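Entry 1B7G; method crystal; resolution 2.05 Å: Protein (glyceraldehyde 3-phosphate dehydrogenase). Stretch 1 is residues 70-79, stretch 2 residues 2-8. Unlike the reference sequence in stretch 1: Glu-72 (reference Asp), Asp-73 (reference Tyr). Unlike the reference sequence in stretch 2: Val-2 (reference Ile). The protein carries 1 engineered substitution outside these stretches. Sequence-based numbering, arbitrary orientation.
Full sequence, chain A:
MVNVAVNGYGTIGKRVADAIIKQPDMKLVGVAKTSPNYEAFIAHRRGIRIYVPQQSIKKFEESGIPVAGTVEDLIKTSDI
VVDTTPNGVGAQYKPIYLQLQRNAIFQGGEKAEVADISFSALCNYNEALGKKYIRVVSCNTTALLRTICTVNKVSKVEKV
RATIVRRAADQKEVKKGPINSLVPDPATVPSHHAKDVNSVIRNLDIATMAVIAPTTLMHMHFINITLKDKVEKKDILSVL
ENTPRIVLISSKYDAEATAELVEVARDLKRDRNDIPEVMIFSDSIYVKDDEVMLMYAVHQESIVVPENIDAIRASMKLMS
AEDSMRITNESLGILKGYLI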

ATOM      1  N   THR A  70     -20.623 -10.504  23.555  1.00 43.30           N
ATOM      2  CA  THR A  70     -21.552 -10.129  22.494  1.00 47.15           C
ATOM      3  C   THR A  70     -21.299  -8.675  22.081  1.00 46.23           C
ATOM      4  O   THR A  70     -20.586  -7.948  22.782  1.00 43.94           O
ATOM      5  CB  THR A  70     -23.011 -10.199  23.011  1.00 39.72           C
ATOM      6  OG1 THR A  70     -23.127  -9.233  24.073  1.00 45.95           O
ATOM      7  CG2 THR A  70     -23.340 -11.588  23.513  1.00 48.34           C
ATOM      8  N   VAL A  71     -22.038  -8.212  21.064  1.00 41.86           N
ATOM      9  CA  VAL A  71     -21.908  -6.787  20.720  1.00 36.75           C
ATOM     10  C   VAL A  71     -22.470  -5.940  21.839  1.00 32.39           C
ATOM     11  O   VAL A  71     -21.886  -4.927  22.255  1.00 37.26           O
ATOM     12  CB  VAL A  71     -22.596  -6.476  19.372  1.00 40.50           C
ATOM     13  CG1 VAL A  71     -22.392  -5.009  19.006  1.00 35.61           C
ATOM     14  CG2 VAL A  71     -22.036  -7.373  18.287  1.00 34.80           C
ATOM     15  N   GLU A  72     -23.575  -6.386  22.438  1.00 33.02           N
ATOM     16  CA  GLU A  72     -24.173  -5.725  23.577  1.00 37.04           C
ATOM     17  C   GLU A  72     -23.193  -5.583  24.736  1.00 36.68           C
ATOM     18  O   GLU A  72     -23.156  -4.548  25.410  1.00 35.39           O
ATOM     19  CB  GLU A  72     -25.419  -6.455  24.072  1.00 45.91           C
ATOM     20  CG  GLU A  72     -26.653  -6.234  23.211  1.00 61.10           C
ATOM     21  CD  GLU A  72     -26.635  -7.061  21.941  1.00 69.39           C
ATOM     22  OE1 GLU A  72     -25.703  -7.869  21.758  1.00 68.80           O
ATOM     23  OE2 GLU A  72     -27.578  -6.892  21.131  1.00 80.80           O
ATOM     24  N   ASP A  73     -22.420  -6.629  25.003  1.00 38.68           N
ATOM     25  CA  ASP A  73     -21.415  -6.563  26.054  1.00 35.42           C
ATOM     26  C   ASP A  73     -20.460  -5.400  25.785  1.00 39.01           C
ATOM     27  O   ASP A  73     -20.267  -4.555  26.678  1.00 36.76           O
ATOM     28  CB  ASP A  73     -20.602  -7.856  26.134  1.00 39.05           C
ATOM     29  CG  ASP A  73     -21.432  -8.976  26.774  1.00 32.32           C
ATOM     30  OD1 ASP A  73     -22.346  -8.653  27.544  1.00 36.14           O
ATOM     31  OD2 ASP A  73     -21.168 -10.133  26.439  1.00 37.65           O
ATOM     32  N   LEU A  74     -19.930  -5.392  24.559  1.00 36.83           N
ATOM     33  CA  LEU A  74     -18.967  -4.382  24.118  1.00 34.11           C
ATOM     34  C   LEU A  74     -19.578  -3.007  24.295  1.00 29.21           C
ATOM     35  O   LEU A  74     -18.975  -2.103  24.854  1.00 34.36           O
ATOM     36  CB  LEU A  74     -18.541  -4.600  22.651  1.00 39.64           C
ATOM     37  CG  LEU A  74     -17.761  -3.464  21.983  1.00 39.57           C
ATOM     38  CD1 LEU A  74     -16.424  -3.210  22.670  1.00 38.05           C
ATOM     39  CD2 LEU A  74     -17.495  -3.728  20.495  1.00 33.76           C
ATOM     40  N   ILE A  75     -20.857  -2.908  23.900  1.00 34.18           N
ATOM     41  CA  ILE A  75     -21.606  -1.676  24.027  1.00 37.99           C
ATOM     42  C   ILE A  75     -21.723  -1.238  25.473  1.00 38.49           C
ATOM     43  O   ILE A  75     -21.396  -0.095  25.818  1.00 34.51           O
ATOM     44  CB  ILE A  75     -23.003  -1.795  23.348  1.00 30.16           C
ATOM     45  CG1 ILE A  75     -22.804  -1.998  21.846  1.00 35.50           C
ATOM     46  CG2 ILE A  75     -23.758  -0.491  23.601  1.00 36.96           C
ATOM     47  CD1 ILE A  75     -23.969  -2.609  21.104  1.00 39.75           C
ATOM     48  N   LYS A  76     -22.151  -2.164  26.342  1.00 41.41           N
ATOM     49  CA  LYS A  76     -22.298  -1.898  27.767  1.00 41.44           C
ATOM     50  C   LYS A  76     -20.998  -1.437  28.413  1.00 38.63           C
ATOM     51  O   LYS A  76     -20.978  -0.473  29.206  1.00 38.59           O
ATOM     52  CB  LYS A  76     -22.860  -3.133  28.496  1.00 47.79           C
ATOM     53  CG  LYS A  76     -24.345  -3.364  28.387  1.00 46.31           C
ATOM     54  CD  LYS A  76     -24.862  -4.712  28.858  1.00 57.05           C
ATOM     55  CE  LYS A  76     -25.124  -5.692  27.738  1.00 58.12           C
ATOM     56  NZ  LYS A  76     -25.710  -6.989  28.175  1.00 67.16           N
ATOM     57  N   THR A  77     -19.884  -2.038  28.041  1.00 32.61           N
ATOM     58  CA  THR A  77     -18.567  -1.674  28.558  1.00 33.41           C
ATOM     59  C   THR A  77     -18.028  -0.348  28.089  1.00 42.62           C
ATOM     60  O   THR A  77     -17.181   0.281  28.764  1.00 38.56           O
ATOM     61  CB  THR A  77     -17.551  -2.770  28.133  1.00 44.73           C
ATOM     62  OG1 THR A  77     -18.074  -4.032  28.520  1.00 45.92           O
ATOM     63  CG2 THR A  77     -16.182  -2.570  28.750  1.00 52.73           C
ATOM     64  N   SER A  78     -18.451   0.156  26.917  1.00 36.67           N
ATOM     65  CA  SER A  78     -17.867   1.430  26.476  1.00 33.60           C
ATOM     66  C   SER A  78     -18.616   2.590  27.087  1.00 33.08           C
ATOM     67  O   SER A  78     -19.700   2.428  27.677  1.00 35.95           O
ATOM     68  CB  SER A  78     -17.970   1.464  24.927  1.00 29.66           C
ATOM     69  OG  SER A  78     -19.352   1.451  24.576  1.00 30.61           O
ATOM     70  N   ASP A  79     -18.026   3.757  27.057  1.00 30.98           N
ATOM     71  CA  ASP A  79     -18.616   5.039  27.304  1.00 28.57           C
ATOM     72  C   ASP A  79     -19.227   5.589  25.983  1.00 36.23           C
ATOM     73  O   ASP A  79     -20.025   6.529  26.049  1.00 34.97           O
ATOM     74  CB  ASP A  79     -17.525   6.024  27.730  1.00 28.27           C
ATOM     75  CG  ASP A  79     -16.904   5.618  29.071  1.00 43.52           C
ATOM     76  OD1 ASP A  79     -17.655   5.131  29.944  1.00 38.92           O
ATOM     77  OD2 ASP A  79     -15.686   5.784  29.239  1.00 33.16           O
TER
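Stretch 2, residues 2-8: VNVAVNG

A helix laid against a β-strand usually meets it through one face, and the polar groups freed where the helix ends can be used to fix the register. The pairing of residues 70-79 with residues 2-8 in this glyceraldehyde 3-phosphate dehydrogenase illustrates the point. Stretch 2 is extended from Val-2 to Asn-7 and runs nearly antiparallel to helix 71-77: the N-to-C directions make an angle of 156° (signed crossing angle -156°), and the axes approach to 8.0 Å.

The helix opens with Thr-70 as N-cap, its OG1 accepting from Asp-73 N at 2.9 Å, while Thr-70 N donates to Asp-73 OD2 at 3.0 Å. This reciprocal capping box lies out of reach of the strand. One residue on, Val-71 points toward it, and its CG1 lies 3.9 Å from ND2 of Asn-7, near the strand's C-terminal end. Glu-72 and Asp-73 make no contact, but Leu-74, a turn later, returns to the interface: its CD1 packs 3.6 Å from Ala-5 CB, and its CD2 lies 4.1 Å from Val-6 O. The strand's alternation matches this, with Asn-3, Ala-5 and Asn-7 directed toward the helix and Val-4 and Val-6 away.

Beyond Thr-77 the helix gives way and the backbones close in, the CA atoms of Ser-78 and Asn-3 standing 5.0 Å apart. Ser-78 CB rests 3.5 Å from Ala-5 CB, while its OG donates to Ile-75 O at 2.8 Å. Asp-79 then grips Asn-3 with two hydrogen bonds: Asp-79 N donates to Asn-3 O at 3.0 Å, and Asn-3 N donates to Asp-79 OD2 at 2.8 Å, almost linearly. A water completes the clasp, accepting from Asn-3 ND2 and donating to Thr-77 O and Asp-79 OD1. Apolar packing along the helix thus passes into polar pairing at its end.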

ATOM      1  N   VAL A   2     -11.662   7.907  28.255  1.00 45.13           N
ATOM      2  CA  VAL A   2     -12.933   7.717  27.555  1.00 37.22           C
ATOM      3  C   VAL A   2     -12.760   6.315  26.961  1.00 34.55           C
ATOM      4  O   VAL A   2     -11.737   6.048  26.324  1.00 35.31           O
ATOM      5  CB  VAL A   2     -13.388   8.786  26.597  1.00 44.65           C
ATOM      6  CG1 VAL A   2     -13.003   8.568  25.146  1.00 46.43           C
ATOM      7  CG2 VAL A   2     -14.911   8.942  26.681  1.00 52.12           C
ATOM      8  N   ASN A   3     -13.618   5.394  27.340  1.00 32.36           N
ATOM      9  CA  ASN A   3     -13.575   4.031  26.842  1.00 32.19           C
ATOM     10  C   ASN A   3     -14.356   3.962  25.524  1.00 30.84           C
ATOM     11  O   ASN A   3     -15.537   4.268  25.550  1.00 32.87           O
ATOM     12  CB  ASN A   3     -14.263   3.090  27.859  1.00 35.47           C
ATOM     13  CG  ASN A   3     -13.387   2.901  29.110  1.00 45.03           C
ATOM     14  OD1 ASN A   3     -12.174   3.041  28.982  1.00 34.27           O
ATOM     15  ND2 ASN A   3     -14.001   2.587  30.250  1.00 39.56           N
ATOM     16  N   VAL A   4     -13.701   3.562  24.430  1.00 29.63           N
ATOM     17  CA  VAL A   4     -14.366   3.551  23.125  1.00 28.03           C
ATOM     18  C   VAL A   4     -14.440   2.158  22.515  1.00 30.94           C
ATOM     19  O   VAL A   4     -13.459   1.432  22.382  1.00 31.59           O
ATOM     20  CB  VAL A   4     -13.650   4.444  22.081  1.00 31.29           C
ATOM     21  CG1 VAL A   4     -14.524   4.606  20.830  1.00 27.35           C
ATOM     22  CG2 VAL A   4     -13.252   5.784  22.630  1.00 26.03           C
ATOM     23  N   ALA A   5     -15.656   1.836  22.052  1.00 31.16           N
ATOM     24  CA  ALA A   5     -15.904   0.620  21.290  1.00 34.28           C
ATOM     25  C   ALA A   5     -15.957   0.932  19.772  1.00 34.77           C
ATOM     26  O   ALA A   5     -16.425   1.998  19.421  1.00 31.65           O
ATOM     27  CB  ALA A   5     -17.281   0.115  21.724  1.00 27.17           C
ATOM     28  N   VAL A   6     -15.555   0.031  18.904  1.00 36.06           N
ATOM     29  CA  VAL A   6     -15.701   0.120  17.461  1.00 34.34           C
ATOM     30  C   VAL A   6     -16.548  -1.045  16.945  1.00 30.63           C
ATOM     31  O   VAL A   6     -16.160  -2.200  16.960  1.00 32.55           O
ATOM     32  CB  VAL A   6     -14.387   0.122  16.658  1.00 25.27           C
ATOM     33  CG1 VAL A   6     -14.658   0.287  15.174  1.00 26.45           C
ATOM     34  CG2 VAL A   6     -13.461   1.226  17.147  1.00 25.89           C
ATOM     35  N   ASN A   7     -17.727  -0.697  16.441  1.00 28.50           N
ATOM     36  CA  ASN A   7     -18.672  -1.709  15.957  1.00 33.19           C
ATOM     37  C   ASN A   7     -18.541  -1.823  14.445  1.00 34.70           C
ATOM     38  O   ASN A   7     -18.837  -0.894  13.703  1.00 33.21           O
ATOM     39  CB  ASN A   7     -20.074  -1.337  16.447  1.00 28.25           C
ATOM     40  CG  ASN A   7     -21.099  -2.415  16.101  1.00 34.77           C
ATOM     41  OD1 ASN A   7     -20.717  -3.465  15.602  1.00 33.00           O
ATOM     42  ND2 ASN A   7     -22.381  -2.151  16.338  1.00 33.28           N
ATOM     43  N   GLY A   8     -17.928  -2.910  13.990  1.00 37.66           N
ATOM     44  CA  GLY A   8     -17.626  -3.188  12.607  1.00 39.43           C
ATOM     45  C   GLY A   8     -16.165  -2.985  12.249  1.00 38.91           C
ATOM     46  O   GLY A   8     -15.780  -1.913  11.767  1.00 47.65           O
TER
HETATM   47  O   HOH W   1     -16.806   2.248  30.710  1.00 55.46           O